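Side-chain contacts in 3-phytase (PDB 2WNH), which probably removes phosphate from phytate (inositol hexakisphosphate), beginning at the 3-position, as a member of the histidine acid phosphatase family: residues B[128-133]-B[398-403]; B[149-154]-B[189-194]; B[236-241]-B[343-348]. The protein carries 3 engineered substitutions. All coordinates share one frame; numbering follows the deposited sequence.

Contact 1: residues B[128-133]-B[398-403]; sequences DPLFQT and PAVAMV
Leu130 meets Val400 and Met402 with its two methyl branches, one for each. CD2 rests against the fork of Val400, with Leu130 CD2 4.0 Å from Val400 CG2. The other branch turns to the thioether, where Leu130 CD1 lies 4.0 Å from Met402 CE; leucine and methionine cross at about a right angle. Methionine suits this place because its unbranched chain can fold back: it bends at both chi2 (57°) and chi3 (65°), bringing the terminal methyl round to the leucine. The ring of Pro129, which is partly exposed, adds a looser touch, Pro129 CG to Val400 CG1 at 4.3 Å. No hydrogen bond joins the two segments directly.

The next shell fixes these apolar groups. Asp128 OD1 accepts from Leu130 N at 2.9 Å, an Asx turn that sets where the leucine leaves the backbone. Gln132 closes the same bend from its far end, its OE1 taking Asp128 N at 2.8 Å on a lone pair in the carbonyl plane. Leu130 CB also sits over the centre of the Phe131 ring. Arg94, on strand 91-95, then ties both segments together: it forms a salt bridge with Asp128 OD1 and donates to the carbonyl oxygens of Ala401 and Met402. Leu130 also touches Ala269 and Val400 touches Val265, both on helix 256-274.

Two irregular segments, one almost at the C-terminal end of the model, are thus fastened to strand 91-95 and helix 256-274, at the margin of the alpha/beta core of the histidine phosphatase fold.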
loop_
_atom_site.group_PDB
_atom_site.type_symbol
_atom_site.label_atom_id
_atom_site.label_comp_id
_atom_site.label_asym_id
_atom_site.label_seq_id
_atom_site.Cartn_x
_atom_site.Cartn_y
_atom_site.Cartn_z
ATOM N N ASP B 128 4.960 -32.766 -22.629
ATOM C CA ASP B 128 5.238 -33.042 -21.229
ATOM C C ASP B 128 4.532 -34.354 -20.920
ATOM O O ASP B 128 3.356 -34.469 -21.189
ATOM C CB ASP B 128 4.676 -31.895 -20.369
ATOM C CG ASP B 128 4.914 -32.078 -18.869
ATOM O OD1 ASP B 128 4.800 -33.210 -18.339
ATOM O OD2 ASP B 128 5.185 -31.046 -18.210
ATOM N N PRO B 129 5.250 -35.350 -20.359
ATOM C CA PRO B 129 4.648 -36.678 -20.137
ATOM C C PRO B 129 3.504 -36.741 -19.105
ATOM O O PRO B 129 2.800 -37.740 -19.031
ATOM C CB PRO B 129 5.837 -37.523 -19.662
ATOM C CG PRO B 129 6.755 -36.545 -19.027
ATOM C CD PRO B 129 6.646 -35.302 -19.875
ATOM N N LEU B 130 3.297 -35.676 -18.331
ATOM C CA LEU B 130 2.130 -35.605 -17.462
ATOM C C LEU B 130 0.877 -35.171 -18.217
ATOM O O LEU B 130 -0.227 -35.481 -17.795
ATOM C CB LEU B 130 2.369 -34.579 -16.357
ATOM C CG LEU B 130 3.393 -34.908 -15.273
ATOM C CD1 LEU B 130 3.621 -33.643 -14.444
ATOM C CD2 LEU B 130 2.896 -36.081 -14.395
ATOM N N PHE B 131 1.068 -34.442 -19.317
ATOM C CA PHE B 131 -0.027 -33.743 -19.986
ATOM C C PHE B 131 -0.316 -34.180 -21.436
ATOM O O PHE B 131 -1.459 -34.469 -21.774
ATOM C CB PHE B 131 0.219 -32.228 -19.938
ATOM C CG PHE B 131 0.517 -31.692 -18.552
ATOM C CD1 PHE B 131 -0.331 -31.941 -17.473
ATOM C CD2 PHE B 131 1.645 -30.894 -18.348
ATOM C CE1 PHE B 131 -0.039 -31.425 -16.202
ATOM C CE2 PHE B 131 1.919 -30.353 -17.095
ATOM C CZ PHE B 131 1.096 -30.630 -16.024
ATOM N N GLN B 132 0.720 -34.205 -22.276
ATOM C CA GLN B 132 0.614 -34.646 -23.677
ATOM C C GLN B 132 0.835 -36.152 -23.706
ATOM O O GLN B 132 1.774 -36.650 -24.330
ATOM C CB GLN B 132 1.657 -33.924 -24.542
ATOM C CG GLN B 132 1.292 -32.472 -24.866
ATOM C CD GLN B 132 1.414 -31.525 -23.667
ATOM O OE1 GLN B 132 2.417 -31.551 -22.957
ATOM N NE2 GLN B 132 0.385 -30.692 -23.439
ATOM N N THR B 133 -0.036 -36.865 -23.001
ATOM C CA THR B 133 0.124 -38.306 -22.784
ATOM C C THR B 133 -0.089 -39.135 -24.063
ATOM O O THR B 133 0.358 -40.281 -24.161
ATOM C CB THR B 133 -0.802 -38.804 -21.655
ATOM O OG1 THR B 133 -2.155 -38.405 -21.928
ATOM C CG2 THR B 133 -0.354 -38.234 -20.324
ATOM N N PRO B 398 3.808 -44.458 -15.246
ATOM C CA PRO B 398 5.232 -44.468 -14.939
ATOM C C PRO B 398 5.587 -43.304 -14.017
ATOM O O PRO B 398 4.890 -42.280 -14.014
ATOM C CB PRO B 398 5.893 -44.256 -16.310
ATOM C CG PRO B 398 4.881 -43.508 -17.106
ATOM C CD PRO B 398 3.556 -44.068 -16.650
ATOM N N ALA B 399 6.646 -43.469 -13.231
ATOM C CA ALA B 399 7.130 -42.379 -12.390
ATOM C C ALA B 399 7.625 -41.234 -13.272
ATOM O O ALA B 399 8.278 -41.463 -14.298
ATOM C CB ALA B 399 8.250 -42.865 -11.487
ATOM N N VAL B 400 7.319 -40.000 -12.866
ATOM C CA VAL B 400 7.770 -38.817 -13.578
ATOM C C VAL B 400 8.488 -38.001 -12.519
ATOM O O VAL B 400 7.948 -37.814 -11.443
ATOM C CB VAL B 400 6.570 -37.989 -14.125
ATOM C CG1 VAL B 400 7.032 -36.648 -14.738
ATOM C CG2 VAL B 400 5.784 -38.796 -15.147
ATOM N N ALA B 401 9.702 -37.549 -12.813
ATOM C CA ALA B 401 10.375 -36.560 -11.952
ATOM C C ALA B 401 9.569 -35.262 -12.056
ATOM O O ALA B 401 9.511 -34.660 -13.136
ATOM C CB ALA B 401 11.779 -36.306 -12.438
ATOM N N MET B 402 8.998 -34.810 -10.938
ATOM C CA MET B 402 8.175 -33.591 -10.930
ATOM C C MET B 402 8.990 -32.332 -11.203
ATOM O O MET B 402 8.542 -31.420 -11.915
ATOM C CB MET B 402 7.393 -33.479 -9.606
ATOM C CG MET B 402 6.433 -32.305 -9.573
ATOM S SD MET B 402 5.192 -32.289 -10.911
ATOM C CE MET B 402 4.258 -33.756 -10.494
ATOM N N VAL B 403 10.201 -32.277 -10.659
ATOM C CA VAL B 403 11.077 -31.158 -10.967
ATOM C C VAL B 403 11.713 -31.349 -12.332
ATOM O O VAL B 403 12.564 -32.225 -12.514
ATOM C CB VAL B 403 12.170 -30.938 -9.906
ATOM C CG1 VAL B 403 13.055 -29.743 -10.318
ATOM C CG2 VAL B 403 11.531 -30.686 -8.547
#

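Contact 2: residues B[149-154]-B[189-194]; sequences AVKEKA and WRVEQS
Val191 is the residue through which 189-194 reaches the helix, touching Val150 and Lys151. The segment arrives from Trp189, whose large indole suits a buried spot among Leu157, Leu204 and Met207 of the neighbouring helices. Arg190, just before the strand, points its side chain away from the helix, and there Arg190 NH1 makes a 2.9 Å salt bridge to Glu192 OE2. The carboxylate lies at the guanidinium edge, although the nitrogen stands 45° out of the carboxylate plane.

Between these two charges, the chain's alternation turns Val191 to the helix. Its methyls divide the work: Val191 CG1 lies 4.0 Å from Val150 CG1, while Val191 CG2 lies 3.8 Å from Lys151 CG. Lysine serves here through the CG methylene of its chain, which meets the valine before a bend at chi3 (68°) carries the chain onward. Gln193 comes next and donates through NE2 to Pro143 O, at the helix start, and to Thr199 OG1 on the partner strand of the hairpin.

The chemistry across the contact is therefore apolar, with beta-branched and aliphatic surfaces laid together, while the Arg190-Glu192 ion pair stays on the side turned from the helix, with Arg190 exposed and Glu192 partly so.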
loop_
_atom_site.group_PDB
_atom_site.type_symbol
_atom_site.label_atom_id
_atom_site.label_comp_id
_atom_site.label_asym_id
_atom_site.label_seq_id
_atom_site.Cartn_x
_atom_site.Cartn_y
_atom_site.Cartn_z
ATOM N N ALA B 149 -14.596 -49.147 -26.381
ATOM C CA ALA B 149 -14.953 -48.420 -25.157
ATOM C C ALA B 149 -15.981 -47.312 -25.376
ATOM O O ALA B 149 -16.940 -47.207 -24.612
ATOM C CB ALA B 149 -13.669 -47.847 -24.517
ATOM N N VAL B 150 -15.757 -46.476 -26.390
ATOM C CA VAL B 150 -16.684 -45.388 -26.733
ATOM C C VAL B 150 -18.027 -45.968 -27.184
ATOM O O VAL B 150 -19.082 -45.525 -26.735
ATOM C CB VAL B 150 -16.081 -44.428 -27.812
ATOM C CG1 VAL B 150 -17.077 -43.370 -28.244
ATOM C CG2 VAL B 150 -14.810 -43.757 -27.277
ATOM N N LYS B 151 -17.982 -46.987 -28.036
ATOM C CA LYS B 151 -19.233 -47.603 -28.511
ATOM C C LYS B 151 -20.039 -48.220 -27.375
ATOM O O LYS B 151 -21.269 -48.083 -27.325
ATOM C CB LYS B 151 -18.946 -48.637 -29.598
ATOM C CG LYS B 151 -18.614 -48.011 -30.929
ATOM C CD LYS B 151 -18.121 -49.070 -31.916
ATOM C CE LYS B 151 -19.242 -50.027 -32.305
ATOM N NZ LYS B 151 -18.845 -50.891 -33.460
ATOM N N GLU B 152 -19.343 -48.871 -26.442
ATOM C CA GLU B 152 -19.988 -49.499 -25.288
ATOM C C GLU B 152 -20.732 -48.495 -24.435
ATOM O O GLU B 152 -21.905 -48.686 -24.094
ATOM C CB GLU B 152 -18.968 -50.251 -24.432
ATOM C CG GLU B 152 -19.602 -51.071 -23.309
ATOM C CD GLU B 152 -20.577 -52.132 -23.832
ATOM O OE1 GLU B 152 -20.184 -52.937 -24.713
ATOM O OE2 GLU B 152 -21.740 -52.160 -23.364
ATOM N N LYS B 153 -20.053 -47.401 -24.111
ATOM C CA LYS B 153 -20.653 -46.359 -23.313
ATOM C C LYS B 153 -21.729 -45.593 -24.071
ATOM O O LYS B 153 -22.760 -45.285 -23.488
ATOM C CB LYS B 153 -19.587 -45.403 -22.797
ATOM C CG LYS B 153 -20.094 -44.542 -21.671
ATOM C CD LYS B 153 -18.973 -43.733 -21.043
ATOM C CE LYS B 153 -19.520 -42.962 -19.865
ATOM N NZ LYS B 153 -18.476 -42.088 -19.258
ATOM N N ALA B 154 -21.484 -45.295 -25.349
ATOM C CA ALA B 154 -22.437 -44.519 -26.166
ATOM C C ALA B 154 -23.779 -45.244 -26.349
ATOM O O ALA B 154 -24.828 -44.630 -26.259
ATOM C CB ALA B 154 -21.828 -44.155 -27.515
ATOM N N TRP B 189 -25.407 -38.997 -35.600
ATOM C CA TRP B 189 -24.332 -39.180 -34.619
ATOM C C TRP B 189 -23.775 -40.591 -34.707
ATOM O O TRP B 189 -24.486 -41.565 -34.426
ATOM C CB TRP B 189 -24.851 -38.933 -33.206
ATOM C CG TRP B 189 -25.202 -37.491 -32.900
ATOM C CD1 TRP B 189 -25.280 -36.445 -33.785
ATOM C CD2 TRP B 189 -25.558 -36.959 -31.618
ATOM N NE1 TRP B 189 -25.647 -35.294 -33.125
ATOM C CE2 TRP B 189 -25.826 -35.582 -31.795
ATOM C CE3 TRP B 189 -25.664 -37.509 -30.334
ATOM C CZ2 TRP B 189 -26.199 -34.745 -30.727
ATOM C CZ3 TRP B 189 -26.036 -36.677 -29.272
ATOM C CH2 TRP B 189 -26.307 -35.315 -29.483
ATOM N N ARG B 190 -22.509 -40.692 -35.090
ATOM C CA ARG B 190 -21.836 -41.989 -35.179
ATOM C C ARG B 190 -20.412 -41.918 -34.653
ATOM O O ARG B 190 -19.779 -40.862 -34.677
ATOM C CB ARG B 190 -21.832 -42.496 -36.622
ATOM C CG ARG B 190 -20.862 -41.777 -37.550
ATOM C CD ARG B 190 -21.137 -42.109 -39.025
ATOM N NE ARG B 190 -22.258 -41.337 -39.560
ATOM C CZ ARG B 190 -22.180 -40.066 -39.966
ATOM N NH1 ARG B 190 -21.032 -39.396 -39.903
ATOM N NH2 ARG B 190 -23.260 -39.458 -40.437
ATOM N N VAL B 191 -19.907 -43.057 -34.196
ATOM C CA VAL B 191 -18.533 -43.140 -33.728
ATOM C C VAL B 191 -17.576 -43.175 -34.917
ATOM O O VAL B 191 -17.695 -44.026 -35.804
ATOM C CB VAL B 191 -18.333 -44.351 -32.794
ATOM C CG1 VAL B 191 -16.977 -44.289 -32.125
ATOM C CG2 VAL B 191 -19.439 -44.385 -31.749
ATOM N N GLU B 192 -16.641 -42.228 -34.940
ATOM C CA GLU B 192 -15.661 -42.117 -36.011
ATOM C C GLU B 192 -14.234 -42.145 -35.463
ATOM O O GLU B 192 -14.015 -41.783 -34.313
ATOM C CB GLU B 192 -15.903 -40.824 -36.790
ATOM C CG GLU B 192 -17.313 -40.734 -37.352
ATOM C CD GLU B 192 -17.499 -39.576 -38.305
ATOM O OE1 GLU B 192 -16.945 -38.486 -38.039
ATOM O OE2 GLU B 192 -18.215 -39.760 -39.313
ATOM N N GLN B 193 -13.280 -42.577 -36.284
ATOM C CA GLN B 193 -11.866 -42.528 -35.915
ATOM C C GLN B 193 -11.048 -41.799 -36.972
ATOM O O GLN B 193 -11.220 -42.033 -38.163
ATOM C CB GLN B 193 -11.292 -43.933 -35.691
ATOM C CG GLN B 193 -11.877 -44.682 -34.525
ATOM C CD GLN B 193 -10.939 -45.777 -34.025
ATOM O OE1 GLN B 193 -10.396 -46.567 -34.813
ATOM N NE2 GLN B 193 -10.729 -45.813 -32.712
ATOM N N SER B 194 -10.154 -40.919 -36.526
ATOM C CA SER B 194 -9.255 -40.197 -37.423
ATOM C C SER B 194 -8.118 -41.116 -37.834
ATOM O O SER B 194 -7.963 -42.208 -37.278
ATOM C CB SER B 194 -8.697 -38.948 -36.741
ATOM O OG SER B 194 -7.746 -39.292 -35.746
#

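Contact 3: residues B[236-241]-B[343-348]; sequences SQITAL and QGLDDL
Neither Ile238 nor Thr239 offers a flat group to Leu345, so the meeting is one of branched chains; both Ile238 and Leu345 also touch Trp218 of helix 204-219. Leu345 points its fork at the other helix. Ile238 CG2 faces the fork evenly, 4.0 Å from Leu345 CD1 and from Leu345 CD2. That methyl stands anti to the backbone N of Ile238; the beta-branch puts it on the leucine while the longer CG1 arm leads away.

Thr239 flanks the same fork. Its OG1 comes to 3.5 Å from Leu345 CD1, a van der Waals touch; the polar need of this hydroxyl is met by a hydrogen bond with Gly309 O. Threonine thus suits a border between carbon and backbone oxygen. Gly344 holds the N-cap position, and Gly344 O accepts from Leu348 N at 3.0 Å, starting the short helix with Leu345 in its first turn. Just before it, Gln343 O pairs with Tyr310 OH, next to Gly309, the hydrogen-bond partner of Thr239.

Helix 345-349 follows directly on strand 334-342 of the central sheet, whereas 235-239 packs among helices. The contact probably lies at the seam between the alpha/beta and helical domains of histidine acid phosphatases.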
loop_
_atom_site.group_PDB
_atom_site.type_symbol
_atom_site.label_atom_id
_atom_site.label_comp_id
_atom_site.label_asym_id
_atom_site.label_seq_id
_atom_site.Cartn_x
_atom_site.Cartn_y
_atom_site.Cartn_z
ATOM N N SER B 236 -28.062 -17.634 -18.376
ATOM C CA SER B 236 -28.938 -18.815 -18.375
ATOM C C SER B 236 -28.978 -19.478 -19.748
ATOM O O SER B 236 -29.147 -20.690 -19.856
ATOM C CB SER B 236 -30.346 -18.419 -17.938
ATOM O OG SER B 236 -30.926 -17.537 -18.880
ATOM N N GLN B 237 -28.824 -18.686 -20.804
ATOM C CA GLN B 237 -28.823 -19.221 -22.159
ATOM C C GLN B 237 -27.565 -20.021 -22.471
ATOM O O GLN B 237 -27.607 -20.937 -23.288
ATOM C CB GLN B 237 -28.963 -18.108 -23.180
ATOM C CG GLN B 237 -30.339 -17.487 -23.221
ATOM C CD GLN B 237 -30.365 -16.301 -24.141
ATOM O OE1 GLN B 237 -29.842 -15.241 -23.812
ATOM N NE2 GLN B 237 -30.961 -16.474 -25.318
ATOM N N ILE B 238 -26.441 -19.659 -21.850
ATOM C CA ILE B 238 -25.230 -20.484 -21.963
ATOM C C ILE B 238 -25.437 -21.778 -21.186
ATOM O O ILE B 238 -25.171 -22.869 -21.707
ATOM C CB ILE B 238 -23.964 -19.728 -21.458
ATOM C CG1 ILE B 238 -23.690 -18.509 -22.343
ATOM C CG2 ILE B 238 -22.726 -20.650 -21.405
ATOM C CD1 ILE B 238 -23.274 -18.843 -23.760
ATOM N N THR B 239 -25.911 -21.655 -19.950
ATOM C CA THR B 239 -26.202 -22.813 -19.088
ATOM C C THR B 239 -27.069 -23.860 -19.792
ATOM O O THR B 239 -26.793 -25.071 -19.709
ATOM C CB THR B 239 -26.887 -22.357 -17.784
ATOM O OG1 THR B 239 -26.008 -21.471 -17.087
ATOM C CG2 THR B 239 -27.233 -23.545 -16.895
ATOM N N ALA B 240 -28.095 -23.390 -20.501
ATOM C CA ALA B 240 -29.016 -24.270 -21.226
ATOM C C ALA B 240 -28.348 -25.088 -22.337
ATOM O O ALA B 240 -28.878 -26.122 -22.723
ATOM C CB ALA B 240 -30.154 -23.446 -21.806
ATOM N N LEU B 241 -27.208 -24.621 -22.856
ATOM C CA LEU B 241 -26.489 -25.310 -23.925
ATOM C C LEU B 241 -25.505 -26.361 -23.426
ATOM O O LEU B 241 -25.076 -27.220 -24.203
ATOM C CB LEU B 241 -25.746 -24.310 -24.820
ATOM C CG LEU B 241 -26.621 -23.243 -25.465
ATOM C CD1 LEU B 241 -25.781 -22.186 -26.164
ATOM C CD2 LEU B 241 -27.598 -23.895 -26.442
ATOM N N GLN B 343 -15.216 -20.207 -10.960
ATOM C CA GLN B 343 -16.112 -19.062 -10.875
ATOM C C GLN B 343 -17.316 -19.286 -11.768
ATOM O O GLN B 343 -17.206 -19.933 -12.814
ATOM C CB GLN B 343 -15.398 -17.794 -11.314
ATOM C CG GLN B 343 -14.365 -17.319 -10.303
ATOM C CD GLN B 343 -14.037 -15.843 -10.497
ATOM O OE1 GLN B 343 -14.576 -14.953 -9.794
ATOM N NE2 GLN B 343 -13.167 -15.569 -11.442
ATOM N N GLY B 344 -18.434 -18.696 -11.378
ATOM C CA GLY B 344 -19.662 -18.680 -12.214
ATOM C C GLY B 344 -19.530 -17.865 -13.502
ATOM O O GLY B 344 -18.598 -17.072 -13.671
ATOM N N LEU B 345 -20.473 -18.080 -14.427
ATOM C CA LEU B 345 -20.421 -17.455 -15.744
ATOM C C LEU B 345 -20.422 -15.924 -15.682
ATOM O O LEU B 345 -19.639 -15.270 -16.382
ATOM C CB LEU B 345 -21.620 -17.923 -16.584
ATOM C CG LEU B 345 -21.503 -19.349 -17.105
ATOM C CD1 LEU B 345 -22.906 -19.853 -17.456
ATOM C CD2 LEU B 345 -20.576 -19.427 -18.301
ATOM N N ASP B 346 -21.308 -15.354 -14.876
ATOM C CA ASP B 346 -21.359 -13.887 -14.820
ATOM C C ASP B 346 -20.158 -13.304 -14.069
ATOM O O ASP B 346 -19.674 -12.233 -14.428
ATOM C CB ASP B 346 -22.702 -13.363 -14.283
ATOM C CG ASP B 346 -23.793 -13.346 -15.361
ATOM O OD1 ASP B 346 -23.458 -13.302 -16.582
ATOM O OD2 ASP B 346 -24.972 -13.392 -14.977
ATOM N N ASP B 347 -19.663 -14.021 -13.061
ATOM C CA ASP B 347 -18.470 -13.579 -12.309
ATOM C C ASP B 347 -17.243 -13.500 -13.228
ATOM O O ASP B 347 -16.442 -12.554 -13.124
ATOM C CB ASP B 347 -18.230 -14.477 -11.086
ATOM C CG ASP B 347 -19.125 -14.082 -9.885
ATOM O OD1 ASP B 347 -19.888 -13.084 -9.964
ATOM O OD2 ASP B 347 -19.055 -14.759 -8.856
ATOM N N LEU B 348 -17.108 -14.470 -14.139
ATOM C CA LEU B 348 -16.014 -14.455 -15.121
ATOM C C LEU B 348 -16.206 -13.292 -16.082
ATOM O O LEU B 348 -15.278 -12.536 -16.322
ATOM C CB LEU B 348 -15.963 -15.771 -15.905
ATOM C CG LEU B 348 -15.439 -16.939 -15.080
ATOM C CD1 LEU B 348 -15.744 -18.255 -15.819
ATOM C CD2 LEU B 348 -13.939 -16.833 -14.768
#

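Overall arrangement
The three contacts are separate, with centres 28 to 33 Å apart. Contacts 1 and 3 stand on opposite sides of the chain's centre, and their nearest atoms are about 20 Å apart; contact 2 comes nearer to contact 3, about 10 Å between nearest atoms. Along the chain, contacts 2 and 3 follow one another inside the long loop that contact 1 closes. Contact 1 belongs to the sheet-containing core, contact 2 to the helical part, and contact 3 probably bridges them. In this family the active site lies between those two parts. None of the contacts includes His358, a magnesium-binding residue of this protein.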